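Local coordinates for formimidoylglutamase (Bacillus subtilis, PDB 3M1R) that catalyses the manganese-dependent hydrolysis of N-formimidoyl-L-glutamate to L-glutamate and formamide in histidine degradation, at the interface of chains A and B and the interface of chains A and C. Coordinates in Å, arbitrary orientation; residue numbers count along the deposited sequence, not the author numbering. Chains: chain A/B/C, Formimidoylglutamase.

Two different faces of chain A are sampled. Contact 1 joins it to chain B through the N-terminal arm of the latter, in an interface with two-fold symmetry; contacts 2 and 3 join it to chain C across an interface that is not an exact two-fold. The C-alpha centre of contact 1 lies about 44 Å from that of contact 2 and about 40 Å from that of contact 3, whereas contacts 2 and 3 are about 10 Å apart and share strand 74-75 of chain C. Chain A thus bridges two neighbours in the deposited hexamer, although the coordinates alone do not prove this oligomer in solution.

Contact 1: the interface of chains A and B. Residues chain A 32, 43, 90, 110, 114; chain B 7, 10-11.
The N-terminal arm of chain B, a loop residue followed by the short strand 10-11, lies against strands 39-45 and 87-93, helix 100-117 and the loop residue A:Trp32 of chain A. B:Tyr7 and B:Leu10 supply most of the arm's buried surface here, 31 and 62 Å²; their side-chain contacts are mainly carbon to carbon, though B:Leu10 CD2 also lies 3.7 Å from the backbone carbonyl oxygen A:Leu90 O. Methyl CD2 of A:Leu114 sits over one face of the B:Tyr7 ring, 3.6 Å from the centroid and displaced toward the rim, a CH-pi contact. The indole of A:Trp32 meets the same ring by its six-membered end: CH2 is 3.7 Å from B:Tyr7 CE1, which lies in the indole plane at its edge, and the two side chains cross at about a right angle. One face of that indole is backed within chain A by A:Leu90 CG, a second-shell contact that probably helps fix the edge presented to B:Tyr7. With CG anti to the backbone N (chi1 -170°), B:Leu10 directs its methyls into chain A, CD2 touching A:Trp32 CZ3 at 3.7 Å. A:Thr110 flanks the leucine more loosely, its CG2 4.3 Å from B:Leu10 CB. The two-fold gives every contact a twin, consistent with a reciprocal exchange of arms between the chains. At the floor, B:Leu10 CD1 lies 3.9 Å from A:Ile43 CD1.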
loop_
_atom_site.group_PDB
_atom_site.type_symbol
_atom_site.label_atom_id
_atom_site.label_comp_id
_atom_site.label_asym_id
_atom_site.label_seq_id
_atom_site.Cartn_x
_atom_site.Cartn_y
_atom_site.Cartn_z
ATOM N N TRP A 32 34.834 7.890 -3.085
ATOM C CA TRP A 32 36.206 7.504 -3.411
ATOM C C TRP A 32 36.757 8.334 -4.560
ATOM O O TRP A 32 36.041 8.621 -5.522
ATOM C CB TRP A 32 36.254 6.021 -3.784
ATOM C CG TRP A 32 37.615 5.510 -4.155
ATOM C CD1 TRP A 32 38.745 5.585 -3.403
ATOM C CD2 TRP A 32 37.984 4.821 -5.363
ATOM N NE1 TRP A 32 39.793 4.999 -4.064
ATOM C CE2 TRP A 32 39.360 4.523 -5.268
ATOM C CE3 TRP A 32 37.291 4.440 -6.515
ATOM C CZ2 TRP A 32 40.054 3.857 -6.277
ATOM C CZ3 TRP A 32 37.980 3.775 -7.521
ATOM C CH2 TRP A 32 39.349 3.490 -7.394
ATOM N N ILE A 43 31.110 -1.282 -2.798
ATOM C CA ILE A 43 30.867 -1.159 -4.239
ATOM C C ILE A 43 29.487 -1.711 -4.604
ATOM O O ILE A 43 29.089 -2.777 -4.127
ATOM C CB ILE A 43 31.963 -1.851 -5.093
ATOM C CG1 ILE A 43 31.793 -1.465 -6.558
ATOM C CG2 ILE A 43 31.892 -3.369 -4.947
ATOM C CD1 ILE A 43 32.892 -1.953 -7.441
ATOM N N LEU A 90 33.340 3.152 -3.515
ATOM C CA LEU A 90 33.888 3.172 -4.862
ATOM C C LEU A 90 32.846 3.505 -5.947
ATOM O O LEU A 90 33.201 3.883 -7.060
ATOM C CB LEU A 90 34.568 1.830 -5.177
ATOM C CG LEU A 90 35.934 1.482 -4.563
ATOM C CD1 LEU A 90 36.097 1.993 -3.157
ATOM C CD2 LEU A 90 36.204 -0.015 -4.621
ATOM N N THR A 110 35.857 -4.980 -14.054
ATOM C CA THR A 110 35.999 -3.947 -13.036
ATOM C C THR A 110 36.529 -4.508 -11.721
ATOM O O THR A 110 37.430 -3.933 -11.120
ATOM C CB THR A 110 34.669 -3.226 -12.749
ATOM O OG1 THR A 110 34.213 -2.557 -13.934
ATOM C CG2 THR A 110 34.844 -2.212 -11.617
ATOM N N LEU A 114 40.253 -3.669 -10.001
ATOM C CA LEU A 114 40.331 -3.107 -8.657
ATOM C C LEU A 114 41.116 -4.015 -7.712
ATOM O O LEU A 114 41.945 -3.542 -6.929
ATOM C CB LEU A 114 38.926 -2.833 -8.084
ATOM C CG LEU A 114 38.132 -1.742 -8.813
ATOM C CD1 LEU A 114 36.676 -1.727 -8.374
ATOM C CD2 LEU A 114 38.784 -0.374 -8.609
ATOM N N TYR B 7 38.982 2.267 -14.902
ATOM C CA TYR B 7 37.677 1.883 -14.365
ATOM C C TYR B 7 36.563 2.476 -15.219
ATOM O O TYR B 7 35.659 3.154 -14.713
ATOM C CB TYR B 7 37.571 2.277 -12.883
ATOM C CG TYR B 7 38.804 1.848 -12.121
ATOM C CD1 TYR B 7 39.488 2.730 -11.292
ATOM C CD2 TYR B 7 39.319 0.570 -12.284
ATOM C CE1 TYR B 7 40.638 2.333 -10.625
ATOM C CE2 TYR B 7 40.466 0.165 -11.623
ATOM C CZ TYR B 7 41.117 1.045 -10.793
ATOM O OH TYR B 7 42.263 0.635 -10.150
ATOM N N LEU B 10 33.308 1.676 -14.049
ATOM C CA LEU B 10 32.981 2.114 -12.699
ATOM C C LEU B 10 32.409 3.520 -12.766
ATOM O O LEU B 10 32.885 4.349 -13.529
ATOM C CB LEU B 10 34.202 2.044 -11.775
ATOM C CG LEU B 10 33.974 2.235 -10.270
ATOM C CD1 LEU B 10 32.974 1.226 -9.736
ATOM C CD2 LEU B 10 35.288 2.130 -9.512
ATOM N N ARG B 11 31.383 3.778 -11.969
ATOM C CA ARG B 11 30.578 4.983 -12.100
ATOM C C ARG B 11 30.258 5.517 -10.713
ATOM O O ARG B 11 30.303 4.779 -9.738
ATOM C CB ARG B 11 29.278 4.592 -12.797
ATOM C CG ARG B 11 28.497 5.699 -13.450
ATOM C CD ARG B 11 27.268 5.088 -14.134
ATOM N NE ARG B 11 26.544 6.035 -14.981
ATOM C CZ ARG B 11 25.509 5.709 -15.748
ATOM N NH1 ARG B 11 25.067 4.458 -15.775
ATOM N NH2 ARG B 11 24.918 6.636 -16.489
#

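Contact 2: the interface of chains A and C. Residues chain A 193-194; chain C 75, 82, 307, 310-311, 314.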
loop_
_atom_site.group_PDB
_atom_site.type_symbol
_atom_site.label_atom_id
_atom_site.label_comp_id
_atom_site.label_asym_id
_atom_site.label_seq_id
_atom_site.Cartn_x
_atom_site.Cartn_y
_atom_site.Cartn_z
ATOM N N GLU A 193 14.239 -27.173 2.909
ATOM C CA GLU A 193 13.222 -28.111 2.426
ATOM C C GLU A 193 12.237 -27.440 1.453
ATOM O O GLU A 193 11.638 -26.421 1.784
ATOM C CB GLU A 193 12.424 -28.680 3.602
ATOM C CG GLU A 193 12.819 -30.065 4.050
ATOM C CD GLU A 193 12.383 -31.149 3.089
ATOM O OE1 GLU A 193 11.575 -32.014 3.490
ATOM O OE2 GLU A 193 12.860 -31.142 1.939
ATOM N N PHE A 194 12.061 -28.046 0.278
ATOM C CA PHE A 194 11.098 -27.613 -0.740
ATOM C C PHE A 194 11.526 -26.346 -1.461
ATOM O O PHE A 194 10.734 -25.762 -2.178
ATOM C CB PHE A 194 9.687 -27.440 -0.174
ATOM C CG PHE A 194 9.063 -28.716 0.290
ATOM C CD1 PHE A 194 8.750 -28.905 1.624
ATOM C CD2 PHE A 194 8.793 -29.737 -0.612
ATOM C CE1 PHE A 194 8.174 -30.095 2.055
ATOM C CE2 PHE A 194 8.225 -30.929 -0.189
ATOM C CZ PHE A 194 7.919 -31.107 1.156
ATOM N N SER C 75 11.057 -33.139 -1.867
ATOM C CA SER C 75 11.488 -33.122 -0.477
ATOM C C SER C 75 12.899 -33.663 -0.385
ATOM O O SER C 75 13.131 -34.829 -0.683
ATOM C CB SER C 75 10.573 -33.989 0.385
ATOM O OG SER C 75 11.161 -34.215 1.665
ATOM N N VAL C 82 6.983 -35.309 -3.226
ATOM C CA VAL C 82 5.910 -35.599 -2.276
ATOM C C VAL C 82 4.659 -36.043 -3.007
ATOM O O VAL C 82 3.705 -36.516 -2.397
ATOM C CB VAL C 82 5.592 -34.392 -1.369
ATOM C CG1 VAL C 82 6.743 -34.141 -0.445
ATOM C CG2 VAL C 82 5.279 -33.148 -2.206
ATOM N N HIS C 307 2.958 -24.409 2.014
ATOM C CA HIS C 307 3.956 -25.260 2.653
ATOM C C HIS C 307 3.341 -26.229 3.659
ATOM O O HIS C 307 3.813 -27.345 3.817
ATOM C CB HIS C 307 5.041 -24.421 3.290
ATOM C CG HIS C 307 6.038 -23.892 2.311
ATOM N ND1 HIS C 307 7.296 -24.436 2.165
ATOM C CD2 HIS C 307 5.965 -22.869 1.427
ATOM C CE1 HIS C 307 7.955 -23.768 1.237
ATOM N NE2 HIS C 307 7.170 -22.813 0.773
ATOM N N LEU C 310 2.357 -28.958 1.583
ATOM C CA LEU C 310 3.502 -29.730 1.120
ATOM C C LEU C 310 3.964 -30.703 2.190
ATOM O O LEU C 310 4.266 -31.860 1.897
ATOM C CB LEU C 310 4.661 -28.828 0.695
ATOM C CG LEU C 310 4.504 -28.112 -0.641
ATOM C CD1 LEU C 310 5.670 -27.165 -0.836
ATOM C CD2 LEU C 310 4.391 -29.100 -1.804
ATOM N N HIS C 311 4.006 -30.235 3.432
ATOM C CA HIS C 311 4.482 -31.058 4.535
ATOM C C HIS C 311 3.494 -32.144 4.894
ATOM O O HIS C 311 3.886 -33.224 5.332
ATOM C CB HIS C 311 4.802 -30.204 5.763
ATOM C CG HIS C 311 6.177 -29.624 5.738
ATOM N ND1 HIS C 311 6.470 -28.418 5.135
ATOM C CD2 HIS C 311 7.352 -30.103 6.211
ATOM C CE1 HIS C 311 7.765 -28.178 5.244
ATOM N NE2 HIS C 311 8.320 -29.186 5.890
ATOM N N LYS C 314 4.080 -34.803 2.292
ATOM C CA LYS C 314 5.338 -35.407 2.741
ATOM C C LYS C 314 5.167 -36.427 3.873
ATOM O O LYS C 314 5.810 -37.475 3.876
ATOM C CB LYS C 314 6.304 -34.309 3.193
ATOM C CG LYS C 314 7.602 -34.824 3.801
ATOM C CD LYS C 314 8.320 -33.724 4.541
ATOM C CE LYS C 314 9.688 -34.162 4.990
ATOM N NZ LYS C 314 10.310 -33.100 5.826
#
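The phenyl ring of A:Phe194 has C:Leu310 CB over the centre of one face, 4.0 Å from the centroid, and C:Val82 CG1 and C:His311 CE1 at its edge, both in plane. The imidazole of C:His311 receives A:Phe194 CE1 on one face; planes 79° apart and centroids separated by 5.1 Å identify an edge-to-face pair. That imidazole is steadied through C:His311 ND1, which donates to C:His307 O at 3.2 Å; the oxygen lies in the ring plane, although the donor is 43° out of the carbonyl plane. A:Phe194 CE2 reaches C:Val82 CG1 at 3.5 Å, and the residue loses 110 Å² of surface to chain C. Beside the ring, A:Glu193 bends at chi2 (-73°) and presents one carboxylate oxygen, OE1, to two donors, one on each lone pair. C:Ser75 OG gives a hydrogen bond of 2.9 Å to the syn lone pair of A:Glu193 OE1. From the other side, the extended C:Lys314 brings NZ to the anti lone pair of A:Glu193 OE1, also at 2.9 Å, forming a salt bridge; this pairing would be expected to stabilise the carboxylate charge. The plug-like contact probably helps join subunits: the loop that follows strand 186-191 of chain A inserts between helix 300-317 and strand 74-75 of chain C.

Contact 3: the interface of chains A and C. Residues chain A 197-198, 201; chain C 74, 76, 79.
Packing is tight at the start of helix 198-206, where the side chains of A:Gln198 and C:Tyr74 cross at about a right angle while the amide plane is tilted 36° from the ring. A:Gln198 CG lies 3.4 Å from C:Tyr74 CE1, and the backbone N of A:Gln198 stands 3.4 Å above one face, offset toward the rim. The tyrosine is placed there by a side chain trans about its first bond (chi1 178°), and it buries 63 Å² against chain A. Around the phenol end the fit is looser and polar. A:Glu201 approaches at the ring edge, its carboxylate plane turned 69° from the ring; OE1 lies in plane there, 3.7 Å from C:Tyr74 CE2. The phenol OH donates only a weak hydrogen bond to A:Glu201 OE2, at 3.4 Å. Beyond the other ring edge, beside CE1, the amide NE2 of A:Gln198 lies 3.4 Å from C:Gly79 O. Replacing C:Tyr74 by an alanine would probably open a gap beneath A:Gln198 and leave the A:Glu201 carboxylate without its phenol partner, freer to turn. The site appears to dock the beginning of helix 198-206 onto strand 74-75 of chain C, and so probably helps hold the two subunits together.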
loop_
_atom_site.group_PDB
_atom_site.type_symbol
_atom_site.label_atom_id
_atom_site.label_comp_id
_atom_site.label_asym_id
_atom_site.label_seq_id
_atom_site.Cartn_x
_atom_site.Cartn_y
_atom_site.Cartn_z
ATOM N N SER A 197 15.554 -28.651 -6.258
ATOM C CA SER A 197 15.217 -29.754 -7.158
ATOM C C SER A 197 16.206 -30.899 -7.089
ATOM O O SER A 197 17.418 -30.686 -7.046
ATOM C CB SER A 197 15.128 -29.275 -8.605
ATOM O OG SER A 197 13.851 -28.718 -8.873
ATOM N N GLN A 198 15.673 -32.115 -7.104
ATOM C CA GLN A 198 16.483 -33.326 -7.076
ATOM C C GLN A 198 17.695 -33.250 -8.002
ATOM O O GLN A 198 18.789 -33.679 -7.636
ATOM C CB GLN A 198 15.626 -34.534 -7.455
ATOM C CG GLN A 198 16.187 -35.858 -6.988
ATOM C CD GLN A 198 15.319 -37.035 -7.385
ATOM O OE1 GLN A 198 14.570 -36.965 -8.361
ATOM N NE2 GLN A 198 15.419 -38.131 -6.634
ATOM N N GLU A 201 20.361 -30.682 -6.597
ATOM C CA GLU A 201 20.974 -31.245 -5.404
ATOM C C GLU A 201 21.960 -32.335 -5.812
ATOM O O GLU A 201 23.055 -32.432 -5.251
ATOM C CB GLU A 201 19.909 -31.817 -4.470
ATOM C CG GLU A 201 20.446 -32.717 -3.371
ATOM C CD GLU A 201 19.388 -33.064 -2.337
ATOM O OE1 GLU A 201 18.581 -32.168 -1.984
ATOM O OE2 GLU A 201 19.363 -34.226 -1.870
ATOM N N TYR C 74 9.805 -31.402 -4.576
ATOM C CA TYR C 74 10.863 -32.288 -4.135
ATOM C C TYR C 74 11.187 -32.080 -2.658
ATOM O O TYR C 74 11.516 -30.975 -2.247
ATOM C CB TYR C 74 12.106 -32.086 -4.994
ATOM C CG TYR C 74 13.263 -32.938 -4.551
ATOM C CD1 TYR C 74 13.231 -34.318 -4.709
ATOM C CD2 TYR C 74 14.375 -32.369 -3.948
ATOM C CE1 TYR C 74 14.285 -35.107 -4.292
ATOM C CE2 TYR C 74 15.424 -33.149 -3.539
ATOM C CZ TYR C 74 15.377 -34.512 -3.713
ATOM O OH TYR C 74 16.428 -35.281 -3.293
ATOM N N ALA C 76 13.844 -32.825 0.025
ATOM C CA ALA C 76 15.230 -33.265 0.176
ATOM C C ALA C 76 15.356 -34.282 1.310
ATOM O O ALA C 76 16.146 -35.230 1.234
ATOM C CB ALA C 76 16.139 -32.079 0.426
ATOM N N GLY C 79 14.293 -37.460 -0.180
ATOM C CA GLY C 79 15.003 -37.899 -1.363
ATOM C C GLY C 79 14.065 -38.174 -2.524
ATOM O O GLY C 79 14.450 -38.822 -3.501
#